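Local structure of putative isomerase YbhH (Escherichia coli, 6OTV) at residues V187-I192 against E228-Q233; M196-I201 against A282-S287; E204-T209 against K221-R226; A215-D220 against N264-M269; N307-I310 against G315-D318. The protein is a putative isomerase of the PrpF family, whose exact substrate and reaction are not established. One frame throughout, in Å; residues are numbered along the deposited sequence.

Interaction 1: V187-I192 against E228-Q233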
# COMPACT_ATOMS: atom_id res chain seq x y z
N VAL A 187 10.17 37.22 5.25
CA VAL A 187 10.14 36.24 6.33
C VAL A 187 10.56 34.90 5.75
O VAL A 187 9.89 34.38 4.84
CB VAL A 187 8.76 36.14 6.99
CG1 VAL A 187 8.76 35.08 8.08
CG2 VAL A 187 8.32 37.49 7.53
N PRO A 188 11.65 34.28 6.22
CA PRO A 188 12.03 32.96 5.71
C PRO A 188 11.07 31.89 6.23
O PRO A 188 10.92 31.72 7.44
CB PRO A 188 13.45 32.77 6.27
CG PRO A 188 13.47 33.60 7.51
CD PRO A 188 12.59 34.79 7.23
N VAL A 189 10.42 31.18 5.30
CA VAL A 189 9.47 30.14 5.65
C VAL A 189 9.84 28.87 4.88
O VAL A 189 10.72 28.86 4.02
CB VAL A 189 8.01 30.54 5.34
CG1 VAL A 189 7.66 31.86 6.04
CG2 VAL A 189 7.78 30.63 3.84
N THR A 190 9.14 27.78 5.21
CA THR A 190 9.29 26.51 4.52
C THR A 190 7.92 25.98 4.13
O THR A 190 7.04 25.85 4.99
CB THR A 190 10.03 25.48 5.39
OG1 THR A 190 11.43 25.79 5.41
CG2 THR A 190 9.84 24.08 4.84
N CYS A 191 7.76 25.67 2.85
CA CYS A 191 6.53 25.08 2.34
C CYS A 191 6.75 23.59 2.14
O CYS A 191 7.60 23.19 1.33
CB CYS A 191 6.11 25.75 1.03
SG CYS A 191 5.79 27.52 1.19
N ILE A 192 6.01 22.77 2.88
CA ILE A 192 6.18 21.33 2.84
C ILE A 192 4.80 20.67 2.86
O ILE A 192 3.86 21.17 3.48
CB ILE A 192 7.06 20.83 4.00
CG1 ILE A 192 7.39 19.34 3.85
CG2 ILE A 192 6.40 21.09 5.34
CD1 ILE A 192 8.38 18.82 4.88
N GLU A 228 -1.95 35.71 7.39
CA GLU A 228 -2.75 35.49 6.18
C GLU A 228 -2.00 35.95 4.93
O GLU A 228 -2.07 35.29 3.89
CB GLU A 228 -4.09 36.21 6.30
CG GLU A 228 -5.16 35.40 7.00
CD GLU A 228 -5.59 34.19 6.19
OE1 GLU A 228 -5.49 34.23 4.95
OE2 GLU A 228 -6.03 33.19 6.81
N SER A 229 -1.30 37.08 5.02
CA SER A 229 -0.52 37.56 3.88
C SER A 229 0.47 36.50 3.41
O SER A 229 0.68 36.31 2.21
CB SER A 229 0.21 38.85 4.24
OG SER A 229 1.15 39.20 3.25
N ILE A 230 1.10 35.79 4.35
CA ILE A 230 2.05 34.76 3.99
C ILE A 230 1.34 33.49 3.52
O ILE A 230 1.83 32.79 2.63
CB ILE A 230 2.99 34.47 5.17
CG1 ILE A 230 3.60 35.78 5.69
CG2 ILE A 230 4.09 33.50 4.77
CD1 ILE A 230 4.45 35.60 6.93
N ARG A 231 0.17 33.19 4.09
CA ARG A 231 -0.52 31.95 3.73
C ARG A 231 -1.08 32.02 2.32
O ARG A 231 -0.91 31.09 1.53
CB ARG A 231 -1.64 31.65 4.73
CG ARG A 231 -2.31 30.31 4.46
CD ARG A 231 -3.48 30.07 5.39
NE ARG A 231 -4.67 30.80 4.99
CZ ARG A 231 -5.61 30.32 4.18
NH1 ARG A 231 -5.49 29.10 3.66
NH2 ARG A 231 -6.66 31.06 3.87
N LEU A 232 -1.78 33.11 1.99
CA LEU A 232 -2.28 33.29 0.63
C LEU A 232 -1.13 33.27 -0.37
O LEU A 232 -1.25 32.69 -1.46
CB LEU A 232 -3.06 34.60 0.52
CG LEU A 232 -4.20 34.84 1.51
CD1 LEU A 232 -4.76 36.25 1.35
CD2 LEU A 232 -5.30 33.81 1.32
N GLN A 233 0.00 33.88 -0.02
CA GLN A 233 1.16 33.88 -0.90
C GLN A 233 1.78 32.49 -1.01
O GLN A 233 2.22 32.09 -2.09
CB GLN A 233 2.18 34.90 -0.41
CG GLN A 233 2.77 35.79 -1.49
CD GLN A 233 3.60 36.93 -0.92
OE1 GLN A 233 3.30 37.46 0.15
NE2 GLN A 233 4.66 37.30 -1.63
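In the helix whose I230 packs on V187 and V189, E228 OE2 takes two donors. R231 NE of the same helix reaches it at 3.3 Å as part of a salt bridge, and H271 ND1 adds a weak bond. The setting is consistent with one lobe of a diaminopimelate epimerase-like fold, as the PrpF family suggests. In such a lobe a curled sheet wraps a central helix, and here helix 221-237 lies on the outer side of that sheet. E228 and R231 do not touch the strand. Their bond is somewhat bent (148° at the hydrogen), and NE meets OE2 from above the carboxylate plane, 38° out of it. R231 is held further by bonds from NH2 to V243 O and, weakly, from NH1 to M246 O, so the buried guanidinium group is well supplied with acceptors.

The contact itself is apolar and small. I230 alone reaches from the helix, and it uses two branches. Its CD1 lies 4.3 Å from V187 CB. Its CG2, anti to the backbone N, turns to V189 instead. V187 and V189 point to the same side of the strand and lie against V199 and I201 of the next strand. T190 faces the other way, where its OG1 bonds to V295 N and Q180 O. The closest approach between strand and helix is V189 CG1 to I230 CG2, at 4.1 Å.

Interaction 2: M196-I201 against A282-S287; sequences MPVVII and AIAISS
M196 enters the contact through its backbone: its carbonyl O lies 3.9 Å from A284 CB. Its side chain leads away from the helix, and a bound acetate ion sits about 3 Å from the nearest atom of that side chain. P197 turns its ring from the helix and starts the strand. V198 carries the contact. Both of its methyl groups face A284 CB, with CG2 at 3.7 Å and CG1 at 4.1 Å from it. A chi1 of -57° sets CG2 between the backbone N and the carbonyl carbon, where it meets A284 CB. Helix 279-290 fits the central helix of a diaminopimelate epimerase-like lobe, with the strand as part of the curled sheet around it. A284 has only a methyl group, and the backbones come close here: the CA atoms of M196 and A284 are 6.4 Å apart. V199 and I201 face the other side of the sheet. I200 points to the helix again, near I285, but more loosely. On the helix the polar S287 is satisfied within its own turn. S287 OG donates to I283 O at 2.7 Å, while S287 N reaches the same I283 O from the opposite face of its carbonyl plane, at 3.0 Å.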
# COMPACT_ATOMS: atom_id res chain seq x y z
N MET A 196 0.01 16.84 5.42
CA MET A 196 -0.76 18.08 5.42
C MET A 196 0.10 19.17 4.79
O MET A 196 1.27 19.31 5.13
CB MET A 196 -1.17 18.46 6.84
CG MET A 196 -1.88 19.81 6.95
SD MET A 196 -3.52 19.82 6.18
CE MET A 196 -4.38 18.62 7.20
N PRO A 197 -0.44 19.94 3.85
CA PRO A 197 0.28 21.12 3.35
C PRO A 197 0.35 22.19 4.43
O PRO A 197 -0.68 22.66 4.91
CB PRO A 197 -0.56 21.58 2.15
CG PRO A 197 -1.44 20.42 1.81
CD PRO A 197 -1.69 19.71 3.10
N VAL A 198 1.57 22.55 4.83
CA VAL A 198 1.77 23.57 5.85
C VAL A 198 2.84 24.54 5.38
O VAL A 198 3.69 24.21 4.55
CB VAL A 198 2.17 22.97 7.23
CG1 VAL A 198 1.12 21.97 7.71
CG2 VAL A 198 3.55 22.33 7.16
N VAL A 199 2.78 25.76 5.92
CA VAL A 199 3.83 26.75 5.74
C VAL A 199 4.41 27.04 7.12
O VAL A 199 3.70 27.49 8.03
CB VAL A 199 3.30 28.03 5.06
CG1 VAL A 199 1.95 28.44 5.63
CG2 VAL A 199 4.31 29.16 5.19
N ILE A 200 5.69 26.75 7.28
CA ILE A 200 6.36 26.82 8.57
C ILE A 200 7.00 28.19 8.71
O ILE A 200 7.87 28.56 7.91
CB ILE A 200 7.39 25.69 8.72
CG1 ILE A 200 6.68 24.34 8.68
CG2 ILE A 200 8.20 25.86 10.00
CD1 ILE A 200 7.60 23.17 8.53
N ILE A 201 6.57 28.95 9.72
CA ILE A 201 6.98 30.34 9.91
C ILE A 201 7.60 30.46 11.29
O ILE A 201 6.97 30.07 12.28
CB ILE A 201 5.79 31.31 9.77
CG1 ILE A 201 5.01 31.03 8.49
CG2 ILE A 201 6.29 32.75 9.82
CD1 ILE A 201 3.67 31.72 8.43
N ALA A 282 1.66 17.40 12.96
CA ALA A 282 2.84 16.88 13.64
C ALA A 282 3.74 16.12 12.67
O ALA A 282 4.97 16.17 12.79
CB ALA A 282 2.43 15.99 14.81
N ILE A 283 3.15 15.41 11.70
CA ILE A 283 3.95 14.72 10.70
C ILE A 283 4.76 15.72 9.89
O ILE A 283 5.97 15.54 9.67
CB ILE A 283 3.05 13.86 9.79
CG1 ILE A 283 2.19 12.90 10.61
CG2 ILE A 283 3.89 13.11 8.77
CD1 ILE A 283 2.96 12.04 11.57
N ALA A 284 4.11 16.79 9.44
CA ALA A 284 4.78 17.77 8.59
C ALA A 284 5.91 18.47 9.33
O ALA A 284 7.02 18.62 8.80
CB ALA A 284 3.76 18.79 8.06
N ILE A 285 5.65 18.92 10.56
CA ILE A 285 6.65 19.67 11.32
C ILE A 285 7.84 18.78 11.66
O ILE A 285 9.00 19.18 11.51
CB ILE A 285 6.02 20.27 12.58
CG1 ILE A 285 4.90 21.24 12.20
CG2 ILE A 285 7.08 20.97 13.42
CD1 ILE A 285 3.88 21.43 13.28
N SER A 286 7.57 17.56 12.14
CA SER A 286 8.66 16.65 12.46
C SER A 286 9.49 16.32 11.23
O SER A 286 10.71 16.16 11.31
CB SER A 286 8.11 15.37 13.10
OG SER A 286 7.26 14.68 12.20
N SER A 287 8.84 16.22 10.06
CA SER A 287 9.56 15.95 8.82
C SER A 287 10.52 17.08 8.49
O SER A 287 11.67 16.83 8.10
CB SER A 287 8.58 15.73 7.67
OG SER A 287 7.78 14.58 7.90

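Interaction 3: E204-T209 against K221-R226; sequences EYLGKT and KALLAR
L206 and L223 cross at about a right angle, and K208 runs over the other branch of L223 on a slant. L223 therefore divides its two methyl groups between two partners. Its CD1 meets L206 at two points, 3.8 Å from L206 CB and 3.8 Å from L206 CD1. Its CD2 serves the lysine, lying 3.9 Å from K208 CG and 3.9 Å from K208 CE. The leucine stands with CG anti to its own backbone N (chi1 168°), which extends both branches from the helix to the loop. The lysine chain bends at chi2 (-60°) and is extended beyond. CG and CE thus both face the same methyl group, and the amine is carried past it. There K208 NZ forms a salt bridge with D220 OD2. The other branch of L206 turns along the helix. Its CD2 lies at a loose 4.5 Å from R226 CD, and the leucine also touches I227 and I230. No hydrogen bond joins the two segments. Polar order comes from D220 instead, whose OD1 accepts from L223 N. D220 thus holds the backbone under L223 as well as the amine above it. The arrangement is that of an aspartate N-cap: the capped first turn of helix 221-237 receives the loop that follows strand 197-202.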
# COMPACT_ATOMS: atom_id res chain seq x y z
N GLU A 204 9.36 34.28 15.90
CA GLU A 204 10.09 35.51 16.22
C GLU A 204 10.10 36.48 15.04
O GLU A 204 10.17 37.70 15.25
CB GLU A 204 11.51 35.18 16.65
CG GLU A 204 11.59 34.49 18.01
CD GLU A 204 13.02 34.18 18.43
OE1 GLU A 204 13.96 34.71 17.79
OE2 GLU A 204 13.20 33.41 19.39
N TYR A 205 10.03 35.98 13.81
CA TYR A 205 10.01 36.88 12.66
C TYR A 205 8.69 37.63 12.54
O TYR A 205 8.63 38.61 11.78
CB TYR A 205 10.30 36.10 11.38
CG TYR A 205 11.77 36.05 11.04
CD1 TYR A 205 12.57 34.99 11.46
CD2 TYR A 205 12.37 37.08 10.32
CE1 TYR A 205 13.92 34.95 11.15
CE2 TYR A 205 13.72 37.04 10.01
CZ TYR A 205 14.49 35.98 10.43
OH TYR A 205 15.83 35.95 10.11
N LEU A 206 7.65 37.22 13.26
CA LEU A 206 6.40 37.96 13.31
C LEU A 206 6.23 38.69 14.64
O LEU A 206 5.11 39.07 15.00
CB LEU A 206 5.22 37.03 13.06
CG LEU A 206 5.20 36.31 11.71
CD1 LEU A 206 3.88 35.59 11.52
CD2 LEU A 206 5.45 37.29 10.57
N GLY A 207 7.32 38.89 15.38
CA GLY A 207 7.25 39.62 16.64
C GLY A 207 6.63 38.85 17.78
O GLY A 207 6.16 39.46 18.74
N LYS A 208 6.63 37.52 17.71
CA LYS A 208 6.05 36.68 18.74
C LYS A 208 7.10 35.73 19.30
O LYS A 208 8.02 35.31 18.59
CB LYS A 208 4.86 35.88 18.19
CG LYS A 208 3.64 36.73 17.88
CD LYS A 208 3.15 37.42 19.13
CE LYS A 208 1.99 38.34 18.83
NZ LYS A 208 1.44 38.98 20.07
N THR A 209 6.96 35.40 20.59
CA THR A 209 7.83 34.40 21.18
C THR A 209 7.49 33.01 20.67
O THR A 209 8.38 32.16 20.52
CB THR A 209 7.73 34.42 22.70
OG1 THR A 209 6.46 33.89 23.10
CG2 THR A 209 7.87 35.84 23.22
N LYS A 221 -5.00 40.81 16.14
CA LYS A 221 -5.51 40.86 14.78
C LYS A 221 -4.44 41.29 13.78
O LYS A 221 -4.51 40.92 12.60
CB LYS A 221 -6.72 41.79 14.70
CG LYS A 221 -8.06 41.06 14.73
CD LYS A 221 -8.22 40.21 15.99
CE LYS A 221 -9.45 39.32 15.92
NZ LYS A 221 -9.36 38.33 14.81
N ALA A 222 -3.45 42.07 14.23
CA ALA A 222 -2.35 42.43 13.35
C ALA A 222 -1.49 41.21 13.02
O ALA A 222 -0.98 41.10 11.90
CB ALA A 222 -1.51 43.53 13.99
N LEU A 223 -1.31 40.30 13.98
CA LEU A 223 -0.58 39.07 13.71
C LEU A 223 -1.34 38.18 12.74
O LEU A 223 -0.76 37.62 11.80
CB LEU A 223 -0.30 38.31 15.01
CG LEU A 223 0.19 36.87 14.86
CD1 LEU A 223 1.57 36.83 14.21
CD2 LEU A 223 0.20 36.15 16.20
N LEU A 224 -2.65 38.02 12.95
CA LEU A 224 -3.46 37.19 12.06
C LEU A 224 -3.46 37.74 10.64
O LEU A 224 -3.58 36.97 9.68
CB LEU A 224 -4.88 37.08 12.60
CG LEU A 224 -5.03 36.53 14.02
CD1 LEU A 224 -6.50 36.41 14.39
CD2 LEU A 224 -4.32 35.19 14.16
N ALA A 225 -3.33 39.05 10.49
CA ALA A 225 -3.23 39.63 9.15
C ALA A 225 -1.89 39.30 8.51
O ALA A 225 -1.83 38.91 7.34
CB ALA A 225 -3.44 41.14 9.21
N ARG A 226 -0.79 39.44 9.26
CA ARG A 226 0.52 39.09 8.73
C ARG A 226 0.62 37.61 8.39
O ARG A 226 1.28 37.24 7.42
CB ARG A 226 1.61 39.48 9.73
CG ARG A 226 2.07 40.93 9.61
CD ARG A 226 3.26 41.22 10.51
NE ARG A 226 3.97 42.43 10.11
CZ ARG A 226 3.66 43.66 10.51
NH1 ARG A 226 2.64 43.84 11.34
NH2 ARG A 226 4.36 44.70 10.09

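Interaction 4: A215-D220 against N264-M269; sequences AELDAD and NVRYFM
L217 reaches from helix 214-219 to R266 and F268, and the strand prepares that surface from N264 onward. N264 OD1 accepts from R266 NH1 at 3.1 Å, while N264 ND2 bonds to G210 O and S255 OG. V265 adds its carbonyl: R266 NH1 lies 2.8 Å from V265 O, which is in the guanidinium plane although NH1 stands above the carbonyl plane. R266 itself crosses L217 at about a right angle. Its chain bends at chi2 (-61°), folding the stem round one methyl group. L217 CD1 is 3.6 Å from R266 CG and 3.7 Å from R266 CD, and it lies at the guanidinium edge. Y267 turns to the other side of the strand, toward K250 and V252. F268 then offers its ring, with CZ 4.2 Å from L217 CB. The ring also comes near D218 OD1, obliquely, but that oxygen is bonded to C273 N. L224 and I227 of the next helix touch the same ring. R266 thus works as an apolar surface along its stem and as a donor at its head. With E212 O accepting from NE, neutral oxygens receive NE and NH1, which probably helps a buried positive charge to be tolerated.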
# COMPACT_ATOMS: atom_id res chain seq x y z
N ALA A 215 -5.54 31.81 22.80
CA ALA A 215 -6.47 32.93 22.87
C ALA A 215 -5.75 34.26 22.65
O ALA A 215 -6.27 35.14 21.95
CB ALA A 215 -7.19 32.93 24.22
N GLU A 216 -4.56 34.42 23.23
CA GLU A 216 -3.80 35.65 23.03
C GLU A 216 -3.39 35.82 21.57
O GLU A 216 -3.36 36.94 21.05
CB GLU A 216 -2.56 35.65 23.93
CG GLU A 216 -2.86 35.47 25.41
CD GLU A 216 -1.60 35.26 26.23
OE1 GLU A 216 -0.51 35.17 25.63
OE2 GLU A 216 -1.70 35.18 27.47
N LEU A 217 -3.07 34.71 20.89
CA LEU A 217 -2.70 34.80 19.48
C LEU A 217 -3.90 35.16 18.62
O LEU A 217 -3.76 35.88 17.62
CB LEU A 217 -2.08 33.48 19.03
CG LEU A 217 -0.78 33.07 19.72
CD1 LEU A 217 -0.37 31.68 19.28
CD2 LEU A 217 0.32 34.08 19.42
N ASP A 218 -5.09 34.66 18.98
CA ASP A 218 -6.29 35.00 18.21
C ASP A 218 -6.70 36.45 18.40
O ASP A 218 -7.32 37.04 17.51
CB ASP A 218 -7.43 34.06 18.60
CG ASP A 218 -7.20 32.64 18.14
OD1 ASP A 218 -6.48 32.44 17.14
OD2 ASP A 218 -7.74 31.71 18.79
N ALA A 219 -6.36 37.05 19.55
CA ALA A 219 -6.72 38.44 19.78
C ALA A 219 -5.84 39.40 18.98
O ALA A 219 -6.30 40.47 18.58
CB ALA A 219 -6.62 38.77 21.27
N ASP A 220 -4.58 39.03 18.74
CA ASP A 220 -3.68 39.86 17.96
C ASP A 220 -4.11 39.87 16.50
O ASP A 220 -3.64 39.05 15.71
CB ASP A 220 -2.24 39.37 18.10
CG ASP A 220 -1.22 40.40 17.63
OD1 ASP A 220 -1.47 41.10 16.63
OD2 ASP A 220 -0.15 40.50 18.27
N ASN A 264 8.70 23.76 19.46
CA ASN A 264 7.41 24.23 19.95
C ASN A 264 6.65 24.85 18.78
O ASN A 264 7.24 25.57 17.96
CB ASN A 264 7.58 25.24 21.08
CG ASN A 264 6.29 25.96 21.43
OD1 ASN A 264 5.42 25.40 22.10
ND2 ASN A 264 6.16 27.20 20.98
N VAL A 265 5.35 24.58 18.69
CA VAL A 265 4.58 25.00 17.54
C VAL A 265 3.28 25.66 17.98
O VAL A 265 2.77 25.42 19.08
CB VAL A 265 4.27 23.84 16.57
CG1 VAL A 265 5.55 23.14 16.12
CG2 VAL A 265 3.30 22.85 17.20
N ARG A 266 2.76 26.52 17.11
CA ARG A 266 1.41 27.08 17.22
C ARG A 266 0.71 26.81 15.90
O ARG A 266 1.09 27.38 14.87
CB ARG A 266 1.45 28.58 17.54
CG ARG A 266 1.91 28.89 18.96
CD ARG A 266 0.97 28.27 19.99
NE ARG A 266 1.39 28.54 21.36
CZ ARG A 266 2.17 27.74 22.09
NH1 ARG A 266 2.64 26.61 21.57
NH2 ARG A 266 2.49 28.07 23.33
N TYR A 267 -0.30 25.95 15.93
CA TYR A 267 -0.92 25.39 14.73
C TYR A 267 -2.18 26.18 14.39
O TYR A 267 -3.14 26.19 15.17
CB TYR A 267 -1.23 23.91 14.95
CG TYR A 267 -1.67 23.14 13.73
CD1 TYR A 267 -0.76 22.78 12.74
CD2 TYR A 267 -2.99 22.72 13.58
CE1 TYR A 267 -1.15 22.05 11.63
CE2 TYR A 267 -3.39 22.00 12.47
CZ TYR A 267 -2.47 21.67 11.50
OH TYR A 267 -2.87 20.94 10.39
N PHE A 268 -2.19 26.82 13.22
CA PHE A 268 -3.33 27.62 12.79
C PHE A 268 -4.18 26.84 11.79
O PHE A 268 -3.64 26.16 10.91
CB PHE A 268 -2.87 28.95 12.21
CG PHE A 268 -2.41 29.93 13.25
CD1 PHE A 268 -3.30 30.85 13.79
CD2 PHE A 268 -1.10 29.92 13.71
CE1 PHE A 268 -2.89 31.75 14.76
CE2 PHE A 268 -0.69 30.82 14.68
CZ PHE A 268 -1.58 31.73 15.21
N MET A 269 -5.50 26.96 11.92
CA MET A 269 -6.42 26.03 11.26
C MET A 269 -7.34 26.61 10.19
O MET A 269 -8.49 26.17 10.09
CB MET A 269 -7.30 25.36 12.32
CG MET A 269 -6.56 24.85 13.54
SD MET A 269 -7.70 24.36 14.86
CE MET A 269 -8.43 25.94 15.29

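Interaction 5: N307-I310 against G315-D318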
# COMPACT_ATOMS: atom_id res chain seq x y z
N ASN A 307 12.96 9.56 17.63
CA ASN A 307 11.85 10.19 18.34
C ASN A 307 11.98 11.71 18.28
O ASN A 307 12.99 12.27 18.72
CB ASN A 307 11.82 9.71 19.79
CG ASN A 307 10.64 10.26 20.55
OD1 ASN A 307 9.55 9.69 20.53
ND2 ASN A 307 10.84 11.39 21.23
N ILE A 308 10.95 12.37 17.76
CA ILE A 308 10.92 13.82 17.64
C ILE A 308 9.72 14.31 18.43
O ILE A 308 8.57 14.03 18.07
CB ILE A 308 10.85 14.27 16.18
CG1 ILE A 308 12.06 13.75 15.42
CG2 ILE A 308 10.77 15.78 16.09
CD1 ILE A 308 12.14 14.22 13.99
N ASN A 309 9.98 15.03 19.52
CA ASN A 309 8.94 15.51 20.42
C ASN A 309 8.52 16.92 20.01
O ASN A 309 9.35 17.83 19.99
CB ASN A 309 9.45 15.47 21.86
CG ASN A 309 8.40 15.90 22.86
OD1 ASN A 309 8.32 17.07 23.23
ND2 ASN A 309 7.60 14.95 23.33
N ILE A 310 7.24 17.09 19.67
CA ILE A 310 6.68 18.36 19.22
C ILE A 310 5.84 18.94 20.35
O ILE A 310 4.84 18.33 20.77
CB ILE A 310 5.82 18.20 17.96
CG1 ILE A 310 6.49 17.28 16.93
CG2 ILE A 310 5.51 19.56 17.35
CD1 ILE A 310 7.73 17.85 16.31
N GLY A 315 0.47 20.43 25.59
CA GLY A 315 1.26 19.25 25.86
C GLY A 315 2.33 19.04 24.79
O GLY A 315 2.79 20.00 24.18
N ALA A 316 2.70 17.78 24.61
CA ALA A 316 3.70 17.41 23.62
C ALA A 316 3.31 16.09 22.98
O ALA A 316 2.55 15.30 23.54
CB ALA A 316 5.11 17.30 24.24
N LEU A 317 3.85 15.86 21.78
CA LEU A 317 3.51 14.68 21.00
C LEU A 317 4.79 14.09 20.42
O LEU A 317 5.61 14.83 19.87
CB LEU A 317 2.52 15.03 19.88
CG LEU A 317 1.77 13.90 19.17
CD1 LEU A 317 2.46 13.54 17.88
CD2 LEU A 317 1.61 12.68 20.06
N ASP A 318 4.96 12.78 20.56
CA ASP A 318 6.13 12.08 20.02
C ASP A 318 5.82 11.57 18.62
O ASP A 318 4.81 10.89 18.41
CB ASP A 318 6.53 10.92 20.93
CG ASP A 318 7.30 11.38 22.16
OD1 ASP A 318 8.17 12.27 22.03
OD2 ASP A 318 7.04 10.84 23.26
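D318 meets N307 and N309 across the strand pair. Its CB lies 3.3 Å from N307 OD1. CG is at the same distance from that oxygen, without a bond. OD1 is gripped twice: N307 ND2 donates to D318 OD1 at 2.9 Å and N309 ND2 to D318 OD1 at 3.0 Å. The two donors come from opposite faces of the carboxylate plane, and each amide plane is steeply turned against it, by about 65°. OD2 comes no nearer than 3.9 Å, to N307 OD1, and makes no hydrogen bond within the pair. Both asparagines have CG anti to the backbone N (near 180°), which brings their amides across to D318. All this decorates an antiparallel beta hairpin of strands 306-312 and 315-322. N309 and D318 form a non-hydrogen-bonded pair. I310 and L317 form the hydrogen-bonded pair beside it: I310 N reaches L317 O at 2.8 Å, almost straight, and L317 N reaches I310 O at 2.8 Å. Their side chains take the other face of the sheet, against helix 279-290. A316 CB lies at the outer edge of the N309 amide, near its plane, 3.4 Å from N309 OD1, while A316 N bonds to D150 OD2.

In the fold
From the N terminus, strand 187-193 comes first and closes a loop with helix 221-237 in interaction 1. Strand 197-202, its sheet neighbour, opens interaction 2, which closes only at helix 279-290, so the two contacts cross. Interaction 3 is nested inside both and ties the loop at 204-209 to the start of helix 221-237. Interaction 4 opens at helix 214-219, crosses interactions 1 and 3, and closes on strand 263-267, within the span of interaction 2. Interaction 5 follows all of these as a local hairpin. Interactions 1 and 4 join outer helices to the sheet; interaction 3 ties a loop to one of those helices. Residues of 2 and 5 meet at helix 279-290 on the sheet's inner side.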